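Local coordinates for protein cellulose 1,4-beta-cellobiosidase (Thermobifida fusca, PDB 4JJJ) that probably hydrolyses the beta-1,4 linkages of cellulose to release cellobiose, this chain being its glycoside hydrolase family 48 domain with an (alpha/alpha)6 fold, at residues Ser355-Arg358 against Gln359-Leu363; Phe362-Trp365 against Leu366-Ala369; Gln418-Asn421 against Met422-Ala426; Arg436-Ala439 against Ile440-Trp444; Val445-Ala448 against Ile449-Asp453. The protein carries 1 engineered substitution. All coordinates share one frame; numbering follows the deposited sequence. Where two conformers were deposited one is given.

All five are local contacts along three helices that pack against one another in the (alpha/alpha)6 fold, contacts 2 and 5 running on into the loops that follow. Contacts 1 and 2 follow each other along helix 348-365 and share F362 and L363; contacts 4 and 5 both use helix 435-450, and contact 3 lies on helix 416-432. Contact 3 is wholly buried beside the sugar-binding cleft, and its polar groups are held by protein partners. Contact 2 is also buried, an apolar helix end with a glutamine pair. Contacts 1, 4 and 5 carry zinc, calcium and iron respectively; contact 1 is mostly buried, whereas 4 and 5 are only partly so. M422 of contact 3 packs on W444 of contact 4, while Q367 of contact 2 reaches I440 O.

Contact 1 of 5, residues Ser355-Arg358 against Gln359-Leu363; sequences SFDR and QLEFL. With ZN (zinc ion), chain T.
D357 and E361, one helical turn apart, share a zinc ion. D357 OD1 and E361 OE2 each bind zinc at 2.0 Å, and a water is the third ligand; each acid binds through one oxygen, and the two carboxylate planes stand 79° apart. E361 CG lies beside its backbone N (chi1 -72°), which sends the extended chain back toward D357. The other oxygen, E361 OE1, accepts from Y396 and W478, fixing the carboxylate's rotation.

A second polar link joins S355 and Q359. Q359 NE2 donates to S355 OG at 2.8 Å, nearly straight at 167° and in the plane of the amide; S355 OG also bonds Y295 O, and Q359 OE1 accepts from N328 N. A leucine at Q359 would probably leave S355 OG without this donor and N328 N without its acceptor. Beneath them, Q359 N bonds S355 O at 2.7 Å.

The apolar side is F356 with L360, whose CD1 sits over one ring face as a CH-pi contact, 4.2 Å from the centroid.

Around this turn of helix 348-365, helix 329-337 covers F356, Q359 and L360, helix 416-432 meets F356 and L363, and helix 435-450 brings R436 onto the F356 ring.

Contact 2 of 5, residues Phe362-Trp365 against Leu366-Ala369; sequences FLQW and LQSA
The F362 ring carries L366 CD1 over the centre of one face, 3.6 Å from the ring centroid and only 10° off the normal, a CH-pi contact of close to ideal shape. The W365 indole is met obliquely by the other methyl, L366 CD2, which comes nearest W365 CZ3 on the six-membered part at 3.7 Å. F395 meets both aromatic rings as well, and W365 NE1 donates to D476 O.

The other flat pair is Q364 and Q367. Q364 NE2 donates to Q367 OE1 at 2.9 Å, with the amide planes 43° apart and the acceptor tilted from the donor's amide plane. A bend in Q364 at chi2 (58°) turns its amide toward the loop. Q367 NE2 in turn reaches I440 O and G371 O.

In the backbone the helix runs out here. L366 N still bonds F362 O at 3.0 Å, but Q367 N turns to Q364 O at 3.1 Å, three residues back.

The chemistry is thus divided: apolar contact of L366 with two rings at the end of helix 348-365, and amide hydrogen bonds that tie Q367 to Q364, to the loop and to helix 435-450.

Contact 3 of 5, residues Gln418-Asn421 against Met422-Ala426; sequences QVWN and MERVA
Q418 O accepts from M422 N at 2.8 Å, and V419 O from E423 N at 2.9 Å. N421 O takes V425 N at 3.1 Å, with a weak second bond from R424 N.

R424 lies back along the helix, its CG beside the backbone N (chi1 -61°) and its chain extended as far as NE. This lays the guanidinium over W420 O, which sits 3.1 Å above the plane of the group and off-centre. The angle is poor for a hydrogen bond, and the attraction is probably electrostatic. The terminal N-H groups go to other partners: R424 NH1 to Q327 O and G325 O, and NH2, weakly, to N224, the engineered residue at the predicted nucleophile position.

Packing is lighter. V425 CG2 lies 3.6 Å from N421 OD1, while M422 CB rests 3.2 Å from Q418 O.

W420 contacts the bound glucose in the sugar pocket; E625 holds its NE1, and W414 and W621 meet its ring edge-to-face. On other sides of helix 416-432, helix 499-516 takes V419 and E423, K507 forming a salt bridge with E423; helix 435-450 covers M422 and V425, and helix 50-67 lies against W420.

Contact 4 of 5, residues Arg436-Ala439 against Ile440-Trp444; sequences RAEA and ILDKW. With CA (calcium ion), chain G.
E438 and D442 hold a calcium ion between successive turns. D442 OD2 binds at 2.2 Å and E438 OE2 more loosely at 2.6 Å; three waters complete the modelled shell. One of those waters also donates to D442 OD1 at 2.7 Å, so D442 grips the metal directly through one oxygen and through water with the other.

The two acids come from different directions, their carboxylate planes 68° apart. E438 is fully extended, CG anti to its backbone N (chi1 -175°), and reaches outward. D442 has CG beside its own N (chi1 -77°) and folds back over the preceding turn. Their ligating oxygens, E438 OE2 and D442 OD2, stay 4.1 Å apart, and the calcium probably offsets the repulsion between the two charges.

Behind the site the backbone sets the spacing: D442 N bonds E438 O at 2.7 Å, and L441 N bonds A437 O at 3.0 Å. In the second shell Y512 OH bonds D442 OD1. L441 packs on Y512 and Y429, with its CD1 3.3 Å from A437 O. Cutting L441 back to alanine is likely to open a gap beside A437 and Y429 and let Y512 drift from D442.

The calcium side of helix 435-450 is partly exposed. Its buried side lies between helix 416-432, which meets A437, L441 and W444, and helix 499-516, which supports L441 and W444; helix 348-365 touches R436, A439 and I440.

Contact 5 of 5, residues Val445-Ala448 against Ile449-Asp453; sequences VPWA and IQHTD. With FE (Fe (III) ion), chain M.
H451 folds back over W447, one turn earlier, and carries iron at its far end. Its CB stays 3.9 Å from W447 O, and CG, set beside the backbone N (chi1 -63°), leads the ring toward that same carbonyl. ND1 donates to W447 O at 2.8 Å, nearly straight at 169°, with the oxygen in the imidazole plane. CE1 comes within 3.6 Å of W447 CD1; the imidazole and the indole's five-membered ring meet obliquely, their planes 52° apart. At the tip, NE2 binds Fe(III) at 2.2 Å, and three waters fill out the modelled sphere. The ND1 bond fixes how the ring is turned and so where NE2 points.

Next along, A448 O accepts from H451 N and, on the opposite face of its carbonyl, from T452 OG1 at 2.8 Å, so one carbonyl is held by two donors. Further back, V445 CG1 and I449 CD1 touch at 3.6 Å. The same two residues are joined by the backbone hydrogen bond from I449 N to V445 O.

V445 and I449 face helix 499-516, and I449 and T452 also meet helix 519-533. W447 and H451 lie against strand 488-496, while strand 465-473 brings P466 up to H451 and T452.

Contact 1 of 5, residues Ser355-Arg358 against Gln359-Leu363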
# COMPACT_ATOMS: atom_id res chain seq x y z
N SER A 355 0.12 -19.12 -4.51
CA SER A 355 0.67 -17.73 -4.43
C SER A 355 2.08 -17.66 -3.80
O SER A 355 2.92 -16.90 -4.26
CB SER A 355 -0.28 -16.78 -3.67
OG SER A 355 0.14 -15.42 -3.75
N PHE A 356 2.31 -18.42 -2.71
CA PHE A 356 3.61 -18.48 -2.07
C PHE A 356 4.69 -18.79 -3.12
O PHE A 356 5.72 -18.10 -3.25
CB PHE A 356 3.57 -19.46 -0.93
CG PHE A 356 4.87 -19.69 -0.21
CD1 PHE A 356 5.66 -18.65 0.20
CD2 PHE A 356 5.29 -20.96 0.15
CE1 PHE A 356 6.83 -18.85 0.90
CE2 PHE A 356 6.44 -21.19 0.86
CZ PHE A 356 7.23 -20.13 1.24
N ASP A 357 4.48 -19.89 -3.83
CA ASP A 357 5.37 -20.30 -4.91
C ASP A 357 5.49 -19.24 -6.02
O ASP A 357 6.62 -18.85 -6.40
CB ASP A 357 4.88 -21.62 -5.51
CG ASP A 357 5.58 -22.01 -6.79
OD1 ASP A 357 6.81 -22.09 -6.71
OD2 ASP A 357 4.86 -22.14 -7.86
N ARG A 358 4.34 -18.78 -6.52
CA ARG A 358 4.32 -17.86 -7.62
C ARG A 358 5.05 -16.50 -7.27
O ARG A 358 5.80 -15.95 -8.07
CB ARG A 358 2.91 -17.51 -8.06
CG ARG A 358 2.83 -16.83 -9.41
CD ARG A 358 3.16 -17.72 -10.57
NE ARG A 358 2.34 -18.90 -10.75
CZ ARG A 358 1.18 -18.86 -11.45
NH1 ARG A 358 0.68 -17.77 -11.94
NH2 ARG A 358 0.50 -19.97 -11.65
N GLN A 359 4.84 -16.05 -6.02
CA GLN A 359 5.47 -14.79 -5.61
C GLN A 359 6.99 -14.97 -5.59
O GLN A 359 7.71 -14.07 -6.04
CB GLN A 359 4.98 -14.38 -4.24
CG GLN A 359 3.53 -13.88 -4.20
CD GLN A 359 3.16 -13.30 -2.85
OE1 GLN A 359 3.93 -12.64 -2.16
NE2 GLN A 359 1.97 -13.70 -2.41
N LEU A 360 7.53 -16.09 -5.09
CA LEU A 360 8.95 -16.27 -5.12
C LEU A 360 9.49 -16.36 -6.53
O LEU A 360 10.60 -15.80 -6.77
CB LEU A 360 9.35 -17.52 -4.32
CG LEU A 360 9.27 -17.29 -2.78
CD1 LEU A 360 9.17 -18.68 -2.09
CD2 LEU A 360 10.48 -16.49 -2.34
N GLU A 361 8.81 -17.02 -7.44
CA GLU A 361 9.28 -17.05 -8.86
C GLU A 361 9.28 -15.65 -9.48
O GLU A 361 10.26 -15.29 -10.08
CB GLU A 361 8.35 -17.92 -9.67
CG GLU A 361 8.49 -19.37 -9.36
CD GLU A 361 7.77 -20.26 -10.38
OE1 GLU A 361 7.49 -19.85 -11.50
OE2 GLU A 361 7.39 -21.43 -10.05
N PHE A 362 8.22 -14.89 -9.21
CA PHE A 362 8.10 -13.50 -9.68
C PHE A 362 9.23 -12.60 -9.22
O PHE A 362 9.87 -11.94 -10.01
CB PHE A 362 6.76 -12.94 -9.15
CG PHE A 362 6.40 -11.56 -9.52
CD1 PHE A 362 6.07 -11.21 -10.80
CD2 PHE A 362 6.14 -10.62 -8.51
CE1 PHE A 362 5.59 -9.94 -11.10
CE2 PHE A 362 5.66 -9.36 -8.84
CZ PHE A 362 5.38 -9.01 -10.10
N LEU A 363 9.57 -12.67 -7.91
CA LEU A 363 10.60 -11.87 -7.38
C LEU A 363 12.00 -12.20 -7.97
O LEU A 363 12.83 -11.38 -8.21
CB LEU A 363 10.58 -12.00 -5.88
CG LEU A 363 9.40 -11.45 -5.12
CD1 LEU A 363 9.54 -11.69 -3.62
CD2 LEU A 363 9.16 -9.94 -5.40
ZN ZN T . 7.65 -22.58 -8.45
O HOH W 1 7.09 -24.45 -9.10

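Contact 2 of 5, residues Phe362-Trp365 against Leu366-Ala369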
# COMPACT_ATOMS: atom_id res chain seq x y z
N PHE A 362 8.22 -14.89 -9.21
CA PHE A 362 8.10 -13.50 -9.68
C PHE A 362 9.23 -12.60 -9.22
O PHE A 362 9.87 -11.94 -10.01
CB PHE A 362 6.76 -12.94 -9.15
CG PHE A 362 6.40 -11.56 -9.52
CD1 PHE A 362 6.07 -11.21 -10.80
CD2 PHE A 362 6.14 -10.62 -8.51
CE1 PHE A 362 5.59 -9.94 -11.10
CE2 PHE A 362 5.66 -9.36 -8.84
CZ PHE A 362 5.38 -9.01 -10.10
N LEU A 363 9.57 -12.67 -7.91
CA LEU A 363 10.60 -11.87 -7.38
C LEU A 363 12.00 -12.20 -7.97
O LEU A 363 12.83 -11.38 -8.21
CB LEU A 363 10.58 -12.00 -5.88
CG LEU A 363 9.40 -11.45 -5.12
CD1 LEU A 363 9.54 -11.69 -3.62
CD2 LEU A 363 9.16 -9.94 -5.40
N GLN A 364 12.20 -13.49 -8.23
CA GLN A 364 13.46 -13.96 -8.81
C GLN A 364 13.54 -13.54 -10.30
O GLN A 364 14.61 -13.07 -10.72
CB GLN A 364 13.61 -15.46 -8.65
CG GLN A 364 14.92 -16.00 -9.12
CD GLN A 364 16.17 -15.42 -8.45
OE1 GLN A 364 16.71 -15.98 -7.53
NE2 GLN A 364 16.64 -14.24 -8.85
N TRP A 365 12.44 -13.65 -11.01
CA TRP A 365 12.34 -13.23 -12.40
C TRP A 365 12.68 -11.76 -12.51
O TRP A 365 13.33 -11.32 -13.48
CB TRP A 365 10.96 -13.49 -12.92
CG TRP A 365 10.66 -12.88 -14.27
CD1 TRP A 365 11.28 -13.14 -15.44
CD2 TRP A 365 9.64 -11.90 -14.55
NE1 TRP A 365 10.74 -12.37 -16.44
CE2 TRP A 365 9.69 -11.63 -15.94
CE3 TRP A 365 8.67 -11.27 -13.77
CZ2 TRP A 365 8.87 -10.71 -16.54
CZ3 TRP A 365 7.87 -10.31 -14.38
CH2 TRP A 365 7.92 -10.06 -15.74
N LEU A 366 12.32 -10.95 -11.49
CA LEU A 366 12.54 -9.50 -11.56
C LEU A 366 13.91 -9.08 -11.09
O LEU A 366 14.20 -7.85 -11.01
CB LEU A 366 11.50 -8.77 -10.68
CG LEU A 366 10.07 -8.86 -11.25
CD1 LEU A 366 8.99 -8.51 -10.26
CD2 LEU A 366 9.93 -7.96 -12.47
N GLN A 367 14.76 -10.01 -10.65
CA GLN A 367 16.02 -9.61 -10.10
C GLN A 367 17.03 -9.18 -11.20
O GLN A 367 17.44 -9.97 -12.06
CB GLN A 367 16.64 -10.70 -9.18
CG GLN A 367 17.89 -10.24 -8.48
CD GLN A 367 18.20 -11.06 -7.26
OE1 GLN A 367 18.15 -12.30 -7.31
NE2 GLN A 367 18.46 -10.41 -6.18
N SER A 368 17.39 -7.94 -11.15
CA SER A 368 18.29 -7.28 -12.13
C SER A 368 19.68 -7.87 -12.06
O SER A 368 20.13 -8.51 -11.07
CB SER A 368 18.33 -5.77 -11.88
OG SER A 368 18.94 -5.51 -10.59
N ALA A 369 20.46 -7.51 -13.09
CA ALA A 369 21.91 -7.83 -13.14
C ALA A 369 22.59 -7.37 -11.85
O ALA A 369 23.46 -8.05 -11.28
CB ALA A 369 22.55 -7.17 -14.31

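Contact 3 of 5, residues Gln418-Asn421 against Met422-Ala426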
# COMPACT_ATOMS: atom_id res chain seq x y z
N GLN A 418 12.06 -1.80 -2.26
CA GLN A 418 13.10 -2.86 -2.22
C GLN A 418 13.16 -3.47 -0.84
O GLN A 418 13.08 -4.70 -0.68
CB GLN A 418 14.49 -2.37 -2.51
CG GLN A 418 14.73 -1.81 -3.92
CD GLN A 418 14.57 -2.83 -4.95
OE1 GLN A 418 15.23 -3.94 -4.91
NE2 GLN A 418 13.70 -2.57 -5.93
N VAL A 419 13.23 -2.61 0.20
CA VAL A 419 13.34 -3.08 1.61
C VAL A 419 12.04 -3.58 2.13
O VAL A 419 12.03 -4.52 2.96
CB VAL A 419 14.07 -2.06 2.47
CG1 VAL A 419 15.54 -1.98 2.10
CG2 VAL A 419 13.45 -0.69 2.43
N TRP A 420 10.93 -3.01 1.77
CA TRP A 420 9.65 -3.54 2.26
C TRP A 420 9.47 -5.01 1.80
O TRP A 420 9.10 -5.92 2.60
CB TRP A 420 8.51 -2.69 1.88
CG TRP A 420 8.30 -1.49 2.68
CD1 TRP A 420 8.88 -1.15 3.85
CD2 TRP A 420 7.27 -0.50 2.45
NE1 TRP A 420 8.35 0.01 4.31
CE2 TRP A 420 7.33 0.42 3.50
CE3 TRP A 420 6.31 -0.34 1.45
CZ2 TRP A 420 6.46 1.48 3.61
CZ3 TRP A 420 5.42 0.74 1.54
CH2 TRP A 420 5.50 1.62 2.61
N ASN A 421 9.75 -5.27 0.50
CA ASN A 421 9.69 -6.65 0.00
C ASN A 421 10.79 -7.52 0.59
O ASN A 421 10.52 -8.60 1.17
CB ASN A 421 9.75 -6.65 -1.50
CG ASN A 421 10.12 -8.00 -2.04
OD1 ASN A 421 9.54 -8.95 -1.67
ND2 ASN A 421 10.92 -8.00 -3.11
N MET A 422 12.00 -7.02 0.56
CA MET A 422 13.15 -7.81 0.93
C MET A 422 13.11 -8.21 2.37
O MET A 422 13.53 -9.31 2.69
CB MET A 422 14.52 -7.22 0.57
CG MET A 422 15.62 -8.26 0.35
SD MET A 422 15.29 -9.56 -0.85
CE MET A 422 14.91 -8.64 -2.33
N GLU A 423 12.64 -7.31 3.23
CA GLU A 423 12.52 -7.68 4.69
C GLU A 423 11.63 -8.93 4.89
O GLU A 423 11.96 -9.78 5.70
CB GLU A 423 11.94 -6.55 5.51
CG GLU A 423 12.14 -6.77 7.01
CD GLU A 423 11.49 -5.71 7.85
OE1 GLU A 423 11.73 -4.52 7.55
OE2 GLU A 423 10.81 -6.12 8.78
N ARG A 424 10.60 -9.04 4.06
CA ARG A 424 9.70 -10.15 4.21
C ARG A 424 10.41 -11.44 3.69
O ARG A 424 10.25 -12.51 4.28
CB ARG A 424 8.43 -9.92 3.41
CG ARG A 424 7.62 -8.67 3.84
CD ARG A 424 6.84 -8.15 2.66
NE ARG A 424 6.19 -6.91 3.01
CZ ARG A 424 5.79 -5.96 2.16
NH1 ARG A 424 5.93 -6.15 0.90
NH2 ARG A 424 5.34 -4.78 2.65
N VAL A 425 11.17 -11.28 2.59
CA VAL A 425 12.00 -12.40 2.07
C VAL A 425 13.01 -12.82 3.12
O VAL A 425 13.22 -14.03 3.32
CB VAL A 425 12.67 -11.98 0.73
CG1 VAL A 425 13.54 -13.11 0.19
CG2 VAL A 425 11.57 -11.58 -0.27
N ALA A 426 13.69 -11.86 3.77
CA ALA A 426 14.62 -12.17 4.82
C ALA A 426 13.96 -12.82 5.98
O ALA A 426 14.58 -13.71 6.65
CB ALA A 426 15.40 -10.91 5.21

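Contact 4 of 5, residues Arg436-Ala439 against Ile440-Trp444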
# COMPACT_ATOMS: atom_id res chain seq x y z
N ARG A 436 15.11 -20.58 -1.93
CA ARG A 436 14.67 -19.64 -2.97
C ARG A 436 14.87 -18.23 -2.43
O ARG A 436 15.44 -17.33 -3.14
CB ARG A 436 13.22 -19.84 -3.41
CG ARG A 436 12.98 -21.30 -3.93
CD ARG A 436 11.50 -21.63 -4.02
NE ARG A 436 10.89 -21.71 -2.72
CZ ARG A 436 9.65 -22.14 -2.47
NH1 ARG A 436 8.90 -22.49 -3.49
NH2 ARG A 436 9.14 -22.10 -1.23
N ALA A 437 14.37 -17.99 -1.26
CA ALA A 437 14.64 -16.68 -0.58
C ALA A 437 16.11 -16.39 -0.45
O ALA A 437 16.58 -15.29 -0.70
CB ALA A 437 13.98 -16.66 0.75
N GLU A 438 16.87 -17.41 -0.06
CA GLU A 438 18.33 -17.27 0.13
C GLU A 438 19.01 -16.81 -1.19
O GLU A 438 19.84 -15.88 -1.15
CB GLU A 438 18.90 -18.61 0.54
CG GLU A 438 20.36 -18.55 0.87
CD GLU A 438 20.94 -19.88 1.29
OE1 GLU A 438 20.38 -20.91 1.14
OE2 GLU A 438 22.04 -19.85 1.79
N ALA A 439 18.59 -17.39 -2.31
CA ALA A 439 19.23 -17.01 -3.58
C ALA A 439 18.96 -15.59 -3.92
O ALA A 439 19.88 -14.90 -4.39
CB ALA A 439 18.79 -17.91 -4.69
N ILE A 440 17.72 -15.12 -3.71
CA ILE A 440 17.44 -13.68 -3.94
C ILE A 440 18.29 -12.80 -3.04
O ILE A 440 18.95 -11.79 -3.48
CB ILE A 440 15.92 -13.43 -3.74
CG1 ILE A 440 15.10 -14.14 -4.77
CG2 ILE A 440 15.66 -11.92 -3.86
CD1 ILE A 440 13.62 -14.19 -4.47
N LEU A 441 18.29 -13.10 -1.74
CA LEU A 441 19.02 -12.33 -0.77
C LEU A 441 20.53 -12.31 -1.01
O LEU A 441 21.19 -11.26 -0.89
CB LEU A 441 18.75 -12.96 0.58
CG LEU A 441 17.36 -12.70 1.11
CD1 LEU A 441 16.99 -13.71 2.20
CD2 LEU A 441 17.27 -11.30 1.69
N ASP A 442 21.11 -13.46 -1.45
CA ASP A 442 22.55 -13.49 -1.63
C ASP A 442 22.99 -12.52 -2.73
O ASP A 442 24.16 -12.09 -2.69
CB ASP A 442 22.99 -14.94 -1.94
CG ASP A 442 23.04 -15.85 -0.68
OD1 ASP A 442 22.96 -15.44 0.47
OD2 ASP A 442 23.17 -17.08 -0.98
N LYS A 443 22.14 -12.27 -3.72
CA LYS A 443 22.46 -11.29 -4.74
C LYS A 443 22.02 -9.87 -4.38
O LYS A 443 22.68 -8.90 -4.73
CB LYS A 443 21.83 -11.78 -6.03
CG LYS A 443 22.19 -10.88 -7.20
CD LYS A 443 21.80 -11.41 -8.58
CE LYS A 443 22.26 -10.47 -9.70
NZ LYS A 443 22.02 -11.03 -11.10
N TRP A 444 20.92 -9.72 -3.68
CA TRP A 444 20.43 -8.37 -3.32
C TRP A 444 21.21 -7.70 -2.24
O TRP A 444 21.46 -6.50 -2.30
CB TRP A 444 18.89 -8.48 -2.94
CG TRP A 444 18.23 -7.20 -2.64
CD1 TRP A 444 17.47 -6.46 -3.55
CD2 TRP A 444 18.20 -6.49 -1.42
NE1 TRP A 444 17.00 -5.36 -2.96
CE2 TRP A 444 17.46 -5.29 -1.66
CE3 TRP A 444 18.74 -6.69 -0.18
CZ2 TRP A 444 17.21 -4.36 -0.66
CZ3 TRP A 444 18.54 -5.74 0.81
CH2 TRP A 444 17.80 -4.61 0.57
CA CA G . 23.93 -18.47 0.60
O HOH W 2 23.24 -17.19 2.53
O HOH W 3 25.24 -18.32 2.57
O HOH W 4 25.61 -19.82 0.09

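Contact 5 of 5, residues Val445-Ala448 against Ile449-Asp453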
# COMPACT_ATOMS: atom_id res chain seq x y z
N VAL A 445 21.56 -8.46 -1.20
CA VAL A 445 22.18 -7.91 0.00
C VAL A 445 23.50 -7.18 -0.31
O VAL A 445 23.63 -6.03 0.05
CB VAL A 445 22.30 -8.96 1.12
CG1 VAL A 445 23.18 -8.50 2.29
CG2 VAL A 445 20.92 -9.29 1.68
N PRO A 446 24.39 -7.77 -1.08
CA PRO A 446 25.59 -7.02 -1.43
C PRO A 446 25.36 -5.73 -2.14
O PRO A 446 26.07 -4.77 -1.89
CB PRO A 446 26.44 -8.00 -2.22
CG PRO A 446 25.85 -9.32 -2.03
CD PRO A 446 24.45 -9.18 -1.54
N TRP A 447 24.39 -5.71 -3.04
CA TRP A 447 24.05 -4.56 -3.78
C TRP A 447 23.58 -3.50 -2.85
O TRP A 447 23.97 -2.33 -2.94
CB TRP A 447 22.91 -4.85 -4.81
CG TRP A 447 22.37 -3.70 -5.46
CD1 TRP A 447 22.96 -2.90 -6.42
CD2 TRP A 447 21.03 -3.19 -5.32
NE1 TRP A 447 22.10 -1.94 -6.85
CE2 TRP A 447 20.90 -2.08 -6.18
CE3 TRP A 447 19.96 -3.50 -4.46
CZ2 TRP A 447 19.76 -1.30 -6.27
CZ3 TRP A 447 18.80 -2.75 -4.54
CH2 TRP A 447 18.72 -1.59 -5.46
N ALA A 448 22.69 -3.84 -1.92
CA ALA A 448 22.22 -2.84 -0.98
C ALA A 448 23.29 -2.29 -0.09
O ALA A 448 23.42 -1.08 0.07
CB ALA A 448 21.08 -3.42 -0.11
N ILE A 449 24.10 -3.19 0.48
CA ILE A 449 25.26 -2.81 1.30
C ILE A 449 26.19 -1.84 0.56
O ILE A 449 26.62 -0.82 1.15
CB ILE A 449 25.97 -4.09 1.83
CG1 ILE A 449 25.04 -4.80 2.82
CG2 ILE A 449 27.30 -3.68 2.46
CD1 ILE A 449 25.63 -6.12 3.28
N GLN A 450 26.46 -2.16 -0.69
CA GLN A 450 27.39 -1.38 -1.56
C GLN A 450 26.92 0.03 -1.79
O GLN A 450 27.70 0.88 -2.22
CB GLN A 450 27.44 -2.05 -2.90
CG GLN A 450 28.25 -3.30 -2.97
CD GLN A 450 28.86 -3.80 -1.65
OE1 GLN A 450 28.45 -4.87 -1.14
NE2 GLN A 450 29.93 -3.09 -1.15
N HIS A 451 25.63 0.30 -1.56
CA HIS A 451 25.04 1.63 -1.71
C HIS A 451 24.55 2.24 -0.42
O HIS A 451 23.79 3.19 -0.46
CB HIS A 451 23.90 1.55 -2.79
CG HIS A 451 24.44 1.16 -4.11
ND1 HIS A 451 24.59 -0.15 -4.52
CD2 HIS A 451 24.95 1.91 -5.11
CE1 HIS A 451 25.23 -0.20 -5.66
NE2 HIS A 451 25.44 1.04 -6.05
N THR A 452 25.04 1.74 0.69
CA THR A 452 24.71 2.25 2.01
C THR A 452 25.96 2.77 2.69
O THR A 452 27.02 2.11 2.64
CB THR A 452 24.08 1.09 2.85
OG1 THR A 452 22.86 0.66 2.23
CG2 THR A 452 23.72 1.55 4.23
N ASP A 453 25.84 3.91 3.37
CA ASP A 453 26.95 4.51 4.14
C ASP A 453 26.52 4.78 5.52
O ASP A 453 25.66 5.61 5.73
CB ASP A 453 27.42 5.80 3.48
CG ASP A 453 28.65 6.42 4.19
OD1 ASP A 453 29.13 5.91 5.22
OD2 ASP A 453 29.03 7.47 3.59
FE FE M . 26.81 1.34 -7.79
O HOH W 5 27.73 2.54 -6.55
O HOH W 6 28.46 0.30 -7.27
O HOH W 7 25.82 -0.16 -8.77